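Local coordinates for protein AxyAgu115A (Amphibacillus xylanus NBRC 15112, PDB 6NPS) that is a family GH115 alpha-glucuronidase, a hydrolase that probably removes glucuronic acid side groups from arabinoglucuronoxylan in hemicellulose, at residues 93-98 against 119-124; 244-249 against 301-306; 351-356 against 381-386; 664-669 against 702-707. The protein carries 3 engineered substitutions. All blocks are in the same frame, centred on the assembly; numbering follows the deposited sequence.

Interaction 1 (93-98 against 119-124)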
loop_
_atom_site.group_PDB
_atom_site.type_symbol
_atom_site.label_atom_id
_atom_site.label_comp_id
_atom_site.label_asym_id
_atom_site.label_seq_id
_atom_site.Cartn_x
_atom_site.Cartn_y
_atom_site.Cartn_z
ATOM N N LYS A 93 -59.197 12.507 26.847
ATOM C CA LYS A 93 -58.118 12.581 25.871
ATOM C C LYS A 93 -56.828 12.003 26.442
ATOM O O LYS A 93 -56.639 11.933 27.652
ATOM C CB LYS A 93 -57.887 14.018 25.421
ATOM C CG LYS A 93 -59.016 14.510 24.535
ATOM C CD LYS A 93 -58.726 15.860 23.981
ATOM C CE LYS A 93 -59.856 16.283 23.053
ATOM N NZ LYS A 93 -59.611 17.668 22.569
ATOM N N ARG A 94 -55.917 11.611 25.544
ATOM C CA ARG A 94 -54.694 10.910 25.904
ATOM C C ARG A 94 -53.557 11.922 26.046
ATOM O O ARG A 94 -53.239 12.622 25.085
ATOM C CB ARG A 94 -54.362 9.876 24.832
ATOM C CG ARG A 94 -53.112 9.030 25.105
ATOM C CD ARG A 94 -52.880 7.937 24.034
ATOM N NE ARG A 94 -53.649 8.153 22.804
ATOM C CZ ARG A 94 -53.238 8.854 21.738
ATOM N NH1 ARG A 94 -52.039 9.448 21.712
ATOM N NH2 ARG A 94 -54.038 8.970 20.686
ATOM N N GLU A 95 -52.948 11.985 27.232
ATOM C CA GLU A 95 -51.741 12.774 27.472
ATOM C C GLU A 95 -51.920 14.241 27.074
ATOM O O GLU A 95 -51.060 14.844 26.436
ATOM C CB GLU A 95 -50.550 12.136 26.747
ATOM C CG GLU A 95 -50.352 10.676 27.183
ATOM C CD GLU A 95 -49.137 9.966 26.567
ATOM O OE1 GLU A 95 -48.605 10.401 25.528
ATOM O OE2 GLU A 95 -48.730 8.925 27.130
ATOM N N VAL A 96 -53.046 14.832 27.474
ATOM C CA VAL A 96 -53.316 16.240 27.197
ATOM C C VAL A 96 -53.361 17.018 28.519
ATOM O O VAL A 96 -53.720 16.467 29.565
ATOM C CB VAL A 96 -54.670 16.342 26.430
ATOM C CG1 VAL A 96 -55.346 17.666 26.664
ATOM C CG2 VAL A 96 -54.454 16.093 24.933
ATOM N N PHE A 97 -53.085 18.329 28.481
ATOM C CA PHE A 97 -53.296 19.110 29.697
ATOM C C PHE A 97 -53.896 20.466 29.364
ATOM O O PHE A 97 -53.847 20.938 28.225
ATOM C CB PHE A 97 -51.990 19.280 30.503
ATOM C CG PHE A 97 -50.916 19.978 29.746
ATOM C CD1 PHE A 97 -50.827 21.363 29.768
ATOM C CD2 PHE A 97 -50.005 19.258 28.996
ATOM C CE1 PHE A 97 -49.819 22.018 29.053
ATOM C CE2 PHE A 97 -49.002 19.898 28.289
ATOM C CZ PHE A 97 -48.915 21.287 28.318
ATOM N N LEU A 98 -54.495 21.057 30.387
ATOM C CA LEU A 98 -54.971 22.432 30.393
ATOM C C LEU A 98 -54.042 23.233 31.287
ATOM O O LEU A 98 -53.683 22.781 32.381
ATOM C CB LEU A 98 -56.408 22.490 30.922
ATOM C CG LEU A 98 -56.987 23.846 31.323
ATOM C CD1 LEU A 98 -57.333 24.687 30.072
ATOM C CD2 LEU A 98 -58.215 23.634 32.196
ATOM N N ASP A 119 -54.833 12.662 32.306
ATOM C CA ASP A 119 -54.393 11.381 32.859
ATOM C C ASP A 119 -53.038 11.672 33.504
ATOM O O ASP A 119 -52.576 12.816 33.499
ATOM C CB ASP A 119 -54.340 10.294 31.766
ATOM C CG ASP A 119 -53.485 10.730 30.506
ATOM O OD1 ASP A 119 -52.552 11.553 30.644
ATOM O OD2 ASP A 119 -53.742 10.245 29.369
ATOM N N LYS A 120 -52.381 10.645 34.042
ATOM C CA LYS A 120 -51.136 10.882 34.770
ATOM C C LYS A 120 -50.090 11.590 33.902
ATOM O O LYS A 120 -49.503 12.611 34.311
ATOM C CB LYS A 120 -50.583 9.567 35.299
ATOM C CG LYS A 120 -49.143 9.690 35.736
ATOM C CD LYS A 120 -48.764 8.624 36.751
ATOM C CE LYS A 120 -49.101 7.255 36.255
ATOM N NZ LYS A 120 -48.829 6.213 37.290
ATOM N N ARG A 121 -49.821 11.056 32.703
ATOM C CA ARG A 121 -48.748 11.638 31.903
ATOM C C ARG A 121 -49.117 13.035 31.381
ATOM O O ARG A 121 -48.232 13.890 31.251
ATOM C CB ARG A 121 -48.377 10.682 30.751
ATOM C CG ARG A 121 -47.424 9.517 31.148
ATOM C CD ARG A 121 -47.010 8.675 29.899
ATOM N NE ARG A 121 -48.162 8.004 29.293
ATOM C CZ ARG A 121 -48.680 6.879 29.778
ATOM N NH1 ARG A 121 -48.131 6.307 30.852
ATOM N NH2 ARG A 121 -49.745 6.323 29.198
ATOM N N GLY A 122 -50.399 13.279 31.081
ATOM C CA GLY A 122 -50.845 14.625 30.749
ATOM C C GLY A 122 -50.545 15.620 31.856
ATOM O O GLY A 122 -50.134 16.753 31.587
ATOM N N THR A 123 -50.787 15.234 33.115
ATOM C CA THR A 123 -50.447 16.137 34.213
ATOM C C THR A 123 -48.955 16.375 34.260
ATOM O O THR A 123 -48.495 17.513 34.441
ATOM C CB THR A 123 -50.932 15.565 35.549
ATOM O OG1 THR A 123 -52.292 15.125 35.420
ATOM C CG2 THR A 123 -50.867 16.610 36.672
ATOM N N ILE A 124 -48.172 15.313 34.054
ATOM C CA ILE A 124 -46.721 15.440 34.124
ATOM C C ILE A 124 -46.210 16.368 33.047
ATOM O O ILE A 124 -45.325 17.203 33.304
ATOM C CB ILE A 124 -46.070 14.047 34.032
ATOM C CG1 ILE A 124 -46.362 13.310 35.345
ATOM C CG2 ILE A 124 -44.586 14.185 33.699
ATOM C CD1 ILE A 124 -45.911 11.802 35.375
#
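E95 and R121 meet in a salt bridge: OE2 of E95 sits at the edge of the guanidinium, near its plane, and lies 2.4 Å from NE of R121. That spacing is very short, and its exact value is best treated with caution. The two flat groups are well turned from each other, with 75° between carboxylate and guanidinium planes, and both charges have further mates. OE1 of E95 pairs with R171, and NH1 of R121 with E295. Glutamate suits this place because its chain, extended beyond CG, is long enough to set a carboxylate between R121 and R171, with N211 also bonded to OE2.

Hydrogen bonds to D119 form the second group. OD2 accepts from N of E95 at 2.9 Å, on the syn side and somewhat out of the carboxylate plane, in a nearly straight bond of 167°. OD1 takes N of G122 at 2.8 Å. The latter is the N-cap bond of helix 120-133, so one aspartate caps the first turn of the helix and also ties it to the loop leading into strand 97-106. CG of D119 stands between its backbone N and carbonyl carbon, chi1 53°, which turns the carboxylate back over the helix start.

Close packing around G122 makes up the rest. CA of G122 comes within 3.9 Å of CA of E95 and 3.6 Å from O of V96; a beta carbon on G122 would run into that same oxygen, hence the glycine. CB of F97 rests 3.3 Å from O of G122.

Interaction 2 (244-249 against 301-306)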
loop_
_atom_site.group_PDB
_atom_site.type_symbol
_atom_site.label_atom_id
_atom_site.label_comp_id
_atom_site.label_asym_id
_atom_site.label_seq_id
_atom_site.Cartn_x
_atom_site.Cartn_y
_atom_site.Cartn_z
ATOM N N ALA A 244 -39.543 -3.904 25.760
ATOM C CA ALA A 244 -38.407 -4.791 25.660
ATOM C C ALA A 244 -38.064 -4.977 24.200
ATOM O O ALA A 244 -38.924 -4.868 23.316
ATOM C CB ALA A 244 -38.708 -6.164 26.332
ATOM N N SER A 245 -36.796 -5.286 23.947
ATOM C CA SER A 245 -36.349 -5.395 22.581
ATOM C C SER A 245 -36.937 -6.640 21.927
ATOM O O SER A 245 -37.591 -7.483 22.557
ATOM C CB SER A 245 -34.824 -5.397 22.516
ATOM O OG SER A 245 -34.308 -6.674 22.883
ATOM N N HIS A 246 -36.617 -6.747 20.637
ATOM C CA HIS A 246 -37.139 -7.751 19.721
ATOM C C HIS A 246 -36.935 -9.181 20.196
ATOM O O HIS A 246 -37.683 -10.066 19.770
ATOM C CB HIS A 246 -36.456 -7.561 18.360
ATOM C CG HIS A 246 -35.042 -7.077 18.465
ATOM N ND1 HIS A 246 -33.973 -7.940 18.598
ATOM C CD2 HIS A 246 -34.518 -5.823 18.466
ATOM C CE1 HIS A 246 -32.852 -7.242 18.672
ATOM N NE2 HIS A 246 -33.153 -5.956 18.584
ATOM N N HIS A 247 -35.940 -9.406 21.031
ATOM C CA HIS A 247 -35.660 -10.723 21.552
ATOM C C HIS A 247 -35.930 -10.905 23.017
ATOM O O HIS A 247 -35.316 -11.715 23.623
ATOM C CB HIS A 247 -34.248 -11.168 21.245
ATOM C CG HIS A 247 -33.185 -10.337 21.864
ATOM N ND1 HIS A 247 -32.470 -10.747 22.959
ATOM C CD2 HIS A 247 -32.654 -9.158 21.498
ATOM C CE1 HIS A 247 -31.577 -9.835 23.272
ATOM N NE2 HIS A 247 -31.662 -8.860 22.393
ATOM N N GLU A 248 -36.811 -10.117 23.594
ATOM C CA GLU A 248 -37.127 -10.217 25.017
ATOM C C GLU A 248 -38.635 -10.321 25.216
ATOM O O GLU A 248 -39.246 -9.432 25.817
ATOM C CB GLU A 248 -36.537 -9.028 25.778
ATOM C CG GLU A 248 -34.961 -8.968 25.714
ATOM C CD GLU A 248 -34.410 -7.641 26.255
ATOM O OE1 GLU A 248 -34.779 -6.569 25.723
ATOM O OE2 GLU A 248 -33.618 -7.657 27.222
ATOM N N PRO A 249 -39.260 -11.416 24.773
ATOM C CA PRO A 249 -40.717 -11.538 24.894
ATOM C C PRO A 249 -41.224 -11.832 26.307
ATOM O O PRO A 249 -40.519 -12.356 27.177
ATOM C CB PRO A 249 -41.053 -12.705 23.963
ATOM C CG PRO A 249 -39.767 -13.532 23.893
ATOM C CD PRO A 249 -38.669 -12.530 23.979
ATOM N N GLY A 301 -43.334 -12.986 20.053
ATOM C CA GLY A 301 -42.377 -13.550 19.123
ATOM C C GLY A 301 -41.229 -14.235 19.854
ATOM O O GLY A 301 -41.262 -14.410 21.072
ATOM N N MET A 302 -40.176 -14.590 19.091
ATOM C CA MET A 302 -38.988 -15.196 19.695
ATOM C C MET A 302 -37.748 -15.206 18.801
ATOM O O MET A 302 -37.697 -15.956 17.820
ATOM C CB MET A 302 -39.300 -16.630 20.114
ATOM C CG MET A 302 -38.356 -17.167 21.169
ATOM S SD MET A 302 -38.471 -18.965 21.262
ATOM C CE MET A 302 -37.120 -19.348 22.401
ATOM N N ARG A 303 -36.722 -14.461 19.212
ATOM C CA ARG A 303 -35.444 -14.411 18.508
ATOM C C ARG A 303 -34.371 -15.014 19.423
ATOM O O ARG A 303 -34.595 -15.154 20.625
ATOM C CB ARG A 303 -35.084 -12.974 18.138
ATOM C CG ARG A 303 -35.716 -12.489 16.843
ATOM C CD ARG A 303 -35.129 -11.156 16.408
ATOM N NE ARG A 303 -33.863 -11.320 15.701
ATOM C CZ ARG A 303 -32.699 -10.845 16.131
ATOM N NH1 ARG A 303 -32.637 -10.171 17.272
ATOM N NH2 ARG A 303 -31.596 -11.042 15.423
ATOM N N GLY A 304 -33.213 -15.370 18.868
ATOM C CA GLY A 304 -32.154 -15.954 19.662
ATOM C C GLY A 304 -31.637 -14.989 20.712
ATOM O O GLY A 304 -31.895 -13.777 20.692
ATOM N N GLU A 305 -30.878 -15.552 21.652
ATOM C CA GLU A 305 -30.342 -14.779 22.765
ATOM C C GLU A 305 -29.175 -13.904 22.325
ATOM O O GLU A 305 -28.330 -14.320 21.520
ATOM C CB GLU A 305 -29.896 -15.711 23.885
ATOM C CG GLU A 305 -31.044 -16.342 24.627
ATOM C CD GLU A 305 -30.568 -17.204 25.767
ATOM O OE1 GLU A 305 -29.539 -17.900 25.599
ATOM O OE2 GLU A 305 -31.210 -17.168 26.835
ATOM N N ALA A 306 -29.131 -12.690 22.881
ATOM C CA ALA A 306 -28.113 -11.694 22.557
ATOM C C ALA A 306 -28.094 -11.395 21.057
ATOM O O ALA A 306 -27.058 -11.503 20.391
ATOM C CB ALA A 306 -26.731 -12.134 23.054
#
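R303 reaches along H247 and on to H246, joining two loops that follow strands 241-242 and 298-300. These are successive strands of the eight-stranded parallel barrel in the TIM-barrel-type domain, probably the catalytic one, and their loops extend from the C-terminal strand ends, where active sites of such barrels lie.

The arginine begins with CB packed 3.7 Å from CB of H247. CG leads on with CD anti to CA, and CD passes 4.1 Å from ND1 of H246 before the chain bends about the CG-CD bond, chi3 82°. NE turns to E355 in a salt bridge, its strongest polar partner, while NH1 pairs with D307. NH1 also approaches ND1 of H246 to 2.9 Å, obliquely to the ring, with imidazole and guanidinium planes 64° apart. Arginine suits the position because one flat group can serve two acidic partners and still lie close to a histidine.

H247 fills the space beside this chain. Its CG lies between backbone N and carbonyl carbon, chi1 63°, and CB rests 3.6 Å from O of G304, a carbonyl oxygen that this contact buries without a polar partner; CE1 comes up to N of the exposed A306 at 3.8 Å. An alanine here would probably open a gap beside G304 and A306, leaving the 301-306 loop less firmly placed.

H246 and H247 are central in a type I turn from S245 to E248, whose OE1 accepts from both N and OG of S245. NE2 of H246 hydrogen-bonds a bound glycerol. At the other end, CG of P249 touches O of G301 at 3.3 Å.

Interaction 3 (351-356 against 381-386)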
loop_
_atom_site.group_PDB
_atom_site.type_symbol
_atom_site.label_atom_id
_atom_site.label_comp_id
_atom_site.label_asym_id
_atom_site.label_seq_id
_atom_site.Cartn_x
_atom_site.Cartn_y
_atom_site.Cartn_z
ATOM N N ALA A 351 -41.778 -7.500 16.742
ATOM C CA ALA A 351 -40.711 -6.821 16.027
ATOM C C ALA A 351 -40.467 -7.521 14.698
ATOM O O ALA A 351 -40.189 -8.721 14.672
ATOM C CB ALA A 351 -39.444 -6.811 16.873
ATOM N N LEU A 352 -40.584 -6.791 13.589
ATOM C CA LEU A 352 -40.100 -7.306 12.305
ATOM C C LEU A 352 -38.637 -6.905 12.095
ATOM O O LEU A 352 -38.277 -6.263 11.117
ATOM C CB LEU A 352 -40.980 -6.808 11.168
ATOM C CG LEU A 352 -42.452 -7.051 11.438
ATOM C CD1 LEU A 352 -43.276 -6.638 10.238
ATOM C CD2 LEU A 352 -42.714 -8.506 11.819
ATOM N N TYR A 353 -37.790 -7.294 13.059
ATOM C CA TYR A 353 -36.391 -6.857 13.115
ATOM C C TYR A 353 -35.491 -7.841 12.377
ATOM O O TYR A 353 -35.558 -9.046 12.628
ATOM C CB TYR A 353 -35.911 -6.705 14.569
ATOM C CG TYR A 353 -34.483 -6.171 14.736
ATOM C CD1 TYR A 353 -34.136 -4.879 14.298
ATOM C CD2 TYR A 353 -33.482 -6.955 15.308
ATOM C CE1 TYR A 353 -32.847 -4.392 14.440
ATOM C CE2 TYR A 353 -32.183 -6.481 15.473
ATOM C CZ TYR A 353 -31.865 -5.187 15.026
ATOM O OH TYR A 353 -30.579 -4.685 15.157
ATOM N N LYS A 354 -34.628 -7.300 11.490
ATOM C CA LYS A 354 -33.656 -8.030 10.671
ATOM C C LYS A 354 -34.286 -9.210 9.939
ATOM O O LYS A 354 -35.182 -9.023 9.106
ATOM C CB LYS A 354 -32.475 -8.512 11.521
ATOM C CG LYS A 354 -31.373 -7.470 11.697
ATOM C CD LYS A 354 -30.565 -7.768 12.942
ATOM C CE LYS A 354 -29.185 -7.151 12.879
ATOM N NZ LYS A 354 -28.272 -7.997 12.061
ATOM N N GLU A 355 -33.840 -10.435 10.261
ATOM C CA GLU A 355 -34.312 -11.610 9.545
ATOM C C GLU A 355 -35.808 -11.847 9.708
ATOM O O GLU A 355 -36.374 -12.647 8.955
ATOM C CB GLU A 355 -33.523 -12.853 10.011
ATOM C CG GLU A 355 -34.015 -13.464 11.334
ATOM C CD GLU A 355 -33.368 -12.817 12.574
ATOM O OE1 GLU A 355 -32.425 -11.990 12.420
ATOM O OE2 GLU A 355 -33.810 -13.135 13.707
ATOM N N VAL A 356 -36.464 -11.183 10.667
ATOM C CA VAL A 356 -37.881 -11.456 10.919
ATOM C C VAL A 356 -38.771 -10.842 9.829
ATOM O O VAL A 356 -39.834 -11.400 9.503
ATOM C CB VAL A 356 -38.300 -10.965 12.326
ATOM C CG1 VAL A 356 -39.746 -11.407 12.631
ATOM C CG2 VAL A 356 -37.332 -11.472 13.410
ATOM N N MET A 381 -43.903 -3.753 14.648
ATOM C CA MET A 381 -42.813 -2.795 14.724
ATOM C C MET A 381 -41.842 -3.066 13.583
ATOM O O MET A 381 -41.184 -4.116 13.561
ATOM C CB MET A 381 -42.092 -2.851 16.067
ATOM C CG MET A 381 -41.077 -1.692 16.147
ATOM S SD MET A 381 -40.089 -1.738 17.634
ATOM C CE MET A 381 -39.285 -3.307 17.432
ATOM N N LEU A 382 -41.792 -2.142 12.613
ATOM C CA LEU A 382 -40.811 -2.181 11.539
ATOM C C LEU A 382 -39.487 -1.631 12.063
ATOM O O LEU A 382 -39.424 -0.982 13.115
ATOM C CB LEU A 382 -41.292 -1.361 10.324
ATOM C CG LEU A 382 -42.635 -1.874 9.758
ATOM C CD1 LEU A 382 -43.346 -0.864 8.881
ATOM C CD2 LEU A 382 -42.436 -3.164 9.004
ATOM N N CYS A 383 -38.415 -1.878 11.321
ATOM C CA CYS A 383 -37.101 -1.487 11.805
ATOM C C CYS A 383 -36.345 -0.872 10.646
ATOM O O CYS A 383 -36.583 -1.238 9.485
ATOM C CB CYS A 383 -36.342 -2.696 12.377
ATOM S SG CYS A 383 -37.376 -3.598 13.638
ATOM N N ASP A 384 -35.458 0.078 10.958
ATOM C CA ASP A 384 -34.498 0.535 9.956
ATOM C C ASP A 384 -33.422 -0.538 9.749
ATOM O O ASP A 384 -33.485 -1.642 10.295
ATOM C CB ASP A 384 -33.885 1.880 10.353
ATOM C CG ASP A 384 -32.851 1.771 11.498
ATOM O OD1 ASP A 384 -32.695 0.698 12.140
ATOM O OD2 ASP A 384 -32.169 2.808 11.758
ATOM N N ASP A 385 -32.421 -0.223 8.922
ATOM C CA ASP A 385 -31.405 -1.195 8.582
ATOM C C ASP A 385 -30.217 -1.149 9.547
ATOM O O ASP A 385 -29.141 -1.642 9.199
ATOM C CB ASP A 385 -30.935 -0.980 7.142
ATOM C CG ASP A 385 -30.249 0.384 6.929
ATOM O OD1 ASP A 385 -30.171 1.241 7.851
ATOM O OD2 ASP A 385 -29.763 0.604 5.801
ATOM N N ASN A 386 -30.387 -0.536 10.726
ATOM C CA ASN A 386 -29.404 -0.430 11.803
ATOM C C ASN A 386 -28.474 0.733 11.498
ATOM O O ASN A 386 -27.630 1.063 12.329
ATOM C CB ASN A 386 -28.616 -1.740 12.063
ATOM C CG ASN A 386 -29.523 -2.837 12.607
ATOM O OD1 ASN A 386 -30.196 -2.621 13.617
ATOM N ND2 ASN A 386 -29.572 -3.988 11.942
HETATM O O HOH W 1 -38.537 -3.930 9.346
HETATM O O HOH W 2 -33.309 -4.309 10.726
#
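Y353 carries CG anti to its backbone N, chi1 -177°, and C383 holds SG anti to its carbonyl carbon, chi1 -52°; together these settings bring the thiol to the edge of the phenol ring. SG lies 3.5 Å from CD1 of Y353; seen from the ring centroid it is 82° off the normal, a cysteine sulfur-aromatic contact made at the ring edge, close to its plane. Cysteine is small enough to fit here, for its sulfur also sits 3.4 Å from CA of Y353.

At the far end of the ring, OH of Y353 donates to OD1 of N386 at 2.6 Å, although the position of that oxygen is less certain. Ring and amide planes are nearly perpendicular. The hydroxyl also binds a glycerol, consistent with a pocket at this end of the barrel. A phenylalanine here would probably leave the N386 amide without this mate and freer to turn.

Strands 348-351 and 379-383 are parallel neighbours in the eight-stranded sheet of the TIM-barrel-type domain, and the chains part as they leave it. N of L352 donates to O of M381 at 2.7 Å, and CE of M381 reaches CB of A351. Methyls CD1 of L352 and CD2 of L382 meet at 3.8 Å, their side chains side by side and pointing the same way. Where the backbones diverge, a water accepts from N of C383 at 2.9 Å and lies equally near O of L352.

Interaction 4 (664-669 against 702-707)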
loop_
_atom_site.group_PDB
_atom_site.type_symbol
_atom_site.label_atom_id
_atom_site.label_comp_id
_atom_site.label_asym_id
_atom_site.label_seq_id
_atom_site.Cartn_x
_atom_site.Cartn_y
_atom_site.Cartn_z
ATOM N N PRO A 664 19.534 18.131 -5.626
ATOM C CA PRO A 664 18.568 19.221 -5.340
ATOM C C PRO A 664 17.398 19.239 -6.316
ATOM O O PRO A 664 17.237 20.108 -7.198
ATOM C CB PRO A 664 19.445 20.478 -5.445
ATOM C CG PRO A 664 20.477 20.120 -6.404
ATOM C CD PRO A 664 20.799 18.653 -6.165
ATOM N N ARG A 665 16.547 18.255 -6.154
ATOM C CA ARG A 665 15.417 18.041 -7.024
ATOM C C ARG A 665 14.192 18.737 -6.449
ATOM O O ARG A 665 14.061 18.942 -5.228
ATOM C CB ARG A 665 15.145 16.528 -7.179
ATOM C CG ARG A 665 16.259 15.735 -7.791
ATOM C CD ARG A 665 16.308 14.221 -7.306
ATOM N NE ARG A 665 14.957 13.664 -7.135
ATOM C CZ ARG A 665 14.712 12.436 -6.683
ATOM N NH1 ARG A 665 15.750 11.669 -6.342
ATOM N NH2 ARG A 665 13.432 12.003 -6.531
ATOM N N LEU A 666 13.264 19.063 -7.352
ATOM C CA LEU A 666 12.046 19.754 -6.998
ATOM C C LEU A 666 10.879 19.088 -7.707
ATOM O O LEU A 666 10.930 18.851 -8.921
ATOM C CB LEU A 666 12.134 21.245 -7.432
ATOM C CG LEU A 666 13.087 22.122 -6.625
ATOM C CD1 LEU A 666 13.075 23.561 -7.254
ATOM C CD2 LEU A 666 12.668 22.169 -5.157
ATOM N N LEU A 667 9.816 18.838 -6.977
ATOM C CA LEU A 667 8.628 18.248 -7.558
ATOM C C LEU A 667 7.641 19.362 -7.879
ATOM O O LEU A 667 7.328 20.179 -7.012
ATOM C CB LEU A 667 8.026 17.230 -6.582
ATOM C CG LEU A 667 6.768 16.584 -7.156
ATOM C CD1 LEU A 667 7.211 15.590 -8.251
ATOM C CD2 LEU A 667 5.978 15.885 -6.058
ATOM N N VAL A 668 7.161 19.405 -9.120
ATOM C CA VAL A 668 6.098 20.329 -9.514
ATOM C C VAL A 668 4.780 19.566 -9.564
ATOM O O VAL A 668 4.686 18.536 -10.243
ATOM C CB VAL A 668 6.407 20.970 -10.882
ATOM C CG1 VAL A 668 5.248 21.873 -11.344
ATOM C CG2 VAL A 668 7.727 21.724 -10.839
ATOM N N SER A 669 3.742 20.074 -8.886
ATOM C CA SER A 669 2.464 19.377 -8.886
ATOM C C SER A 669 1.319 20.352 -9.111
ATOM O O SER A 669 1.375 21.503 -8.674
ATOM C CB SER A 669 2.270 18.594 -7.572
ATOM O OG SER A 669 2.313 19.442 -6.426
ATOM N N PHE A 702 -0.236 25.926 -8.735
ATOM C CA PHE A 702 0.561 24.709 -8.664
ATOM C C PHE A 702 1.578 24.873 -7.549
ATOM O O PHE A 702 1.806 25.983 -7.057
ATOM C CB PHE A 702 1.221 24.396 -10.021
ATOM C CG PHE A 702 2.218 25.413 -10.502
ATOM C CD1 PHE A 702 1.812 26.510 -11.287
ATOM C CD2 PHE A 702 3.573 25.262 -10.211
ATOM C CE1 PHE A 702 2.758 27.429 -11.774
ATOM C CE2 PHE A 702 4.519 26.159 -10.685
ATOM C CZ PHE A 702 4.122 27.262 -11.477
ATOM N N THR A 703 2.205 23.759 -7.142
ATOM C CA THR A 703 3.124 23.783 -6.020
ATOM C C THR A 703 4.472 23.250 -6.466
ATOM O O THR A 703 4.558 22.384 -7.346
ATOM C CB THR A 703 2.530 22.968 -4.845
ATOM O OG1 THR A 703 1.280 23.565 -4.487
ATOM C CG2 THR A 703 3.436 22.971 -3.600
ATOM N N ILE A 704 5.526 23.800 -5.870
ATOM C CA ILE A 704 6.896 23.316 -6.017
ATOM C C ILE A 704 7.379 22.871 -4.636
ATOM O O ILE A 704 7.279 23.643 -3.673
ATOM C CB ILE A 704 7.819 24.409 -6.593
ATOM C CG1 ILE A 704 7.245 24.990 -7.888
ATOM C CG2 ILE A 704 9.255 23.880 -6.837
ATOM C CD1 ILE A 704 7.889 26.313 -8.275
ATOM N N SER A 705 7.909 21.631 -4.541
ATOM C CA SER A 705 8.207 20.988 -3.269
ATOM C C SER A 705 9.593 20.381 -3.260
ATOM O O SER A 705 10.020 19.755 -4.241
ATOM C CB SER A 705 7.219 19.856 -2.944
ATOM O OG SER A 705 5.911 20.355 -2.938
ATOM N N SER A 706 10.242 20.491 -2.103
ATOM C CA SER A 706 11.547 19.881 -1.848
ATOM C C SER A 706 11.455 18.364 -1.650
ATOM O O SER A 706 10.592 17.861 -0.918
ATOM C CB SER A 706 12.171 20.467 -0.577
ATOM O OG SER A 706 12.412 21.852 -0.707
ATOM N N VAL A 707 12.410 17.653 -2.240
ATOM C CA VAL A 707 12.651 16.250 -1.924
ATOM C C VAL A 707 13.990 16.046 -1.272
ATOM O O VAL A 707 14.266 14.940 -0.812
ATOM C CB VAL A 707 12.553 15.352 -3.173
ATOM C CG1 VAL A 707 11.159 15.431 -3.761
ATOM C CG2 VAL A 707 13.591 15.764 -4.185
HETATM O O HOH W 3 15.027 19.478 -3.022
HETATM O O HOH W 4 4.970 19.935 -5.394
#
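L666 and V668 pack against I704 and F702 on the tightly filled face. CG2 of I704 lies 3.9 Å from CD1 of L666. F702 holds CG between its backbone N and carbonyl carbon, chi1 64°, which sets the ring beside V668, with CD2 as close to CG1 of the valine. Branched and aromatic residues suit this face because strands 712-718 and 766-775 of a second sheet cover it: Y714 meets L666 and I704, while I770 meets V668 and F702.

The backbones are joined antiparallel, with L667-S705 and S669-T703 as hydrogen-bonded pairs. N of L667 reaches O of S705 at 2.9 Å, with 170° at the hydrogen, and N of T703 donates to O of S669. Strands 666-670 and 700-706 are adjacent in a five-stranded antiparallel sheet, which packs on the other sheet as a beta-sandwich.

The other face is more polar, and partly exposed at S669 and T703, while L599 covers L667 and S705. Here a water lies 2.9 Å from OG of S669 and 2.7 Å from OG of S705 and donates to O of L667, so small hydroxyl side chains leave room for it. OG1 of T703 turns instead to D671.

Where the strands run out, CG2 of V707 still rests 3.5 Å from CB of R665, but a second water spans O of R665 and N of V707. The R665 guanidinium pairs with E678 and reaches N650 of the second subunit.

How the interactions relate
The four contacts follow one another along the chain, each closing before the next opens. Interactions 2 and 3 probably belong to one site: their centres are 12 Å apart, and both involve loops that follow strands of the parallel barrel sheet. They meet directly through the R303-E355 salt bridge and the stacked rings of H246 and Y353, and each carries a residue that hydrogen-bonds glycerol, consistent with a shared pocket. Interaction 1, about 32 Å from interaction 2 between centres, lies where strand 97-106 of a separate four-stranded mixed sheet meets helix 120-133. Interaction 4 is remote, its centre about 72 Å from that of interaction 1, in a beta-sandwich that touches the second subunit of this elongated, multidomain protein.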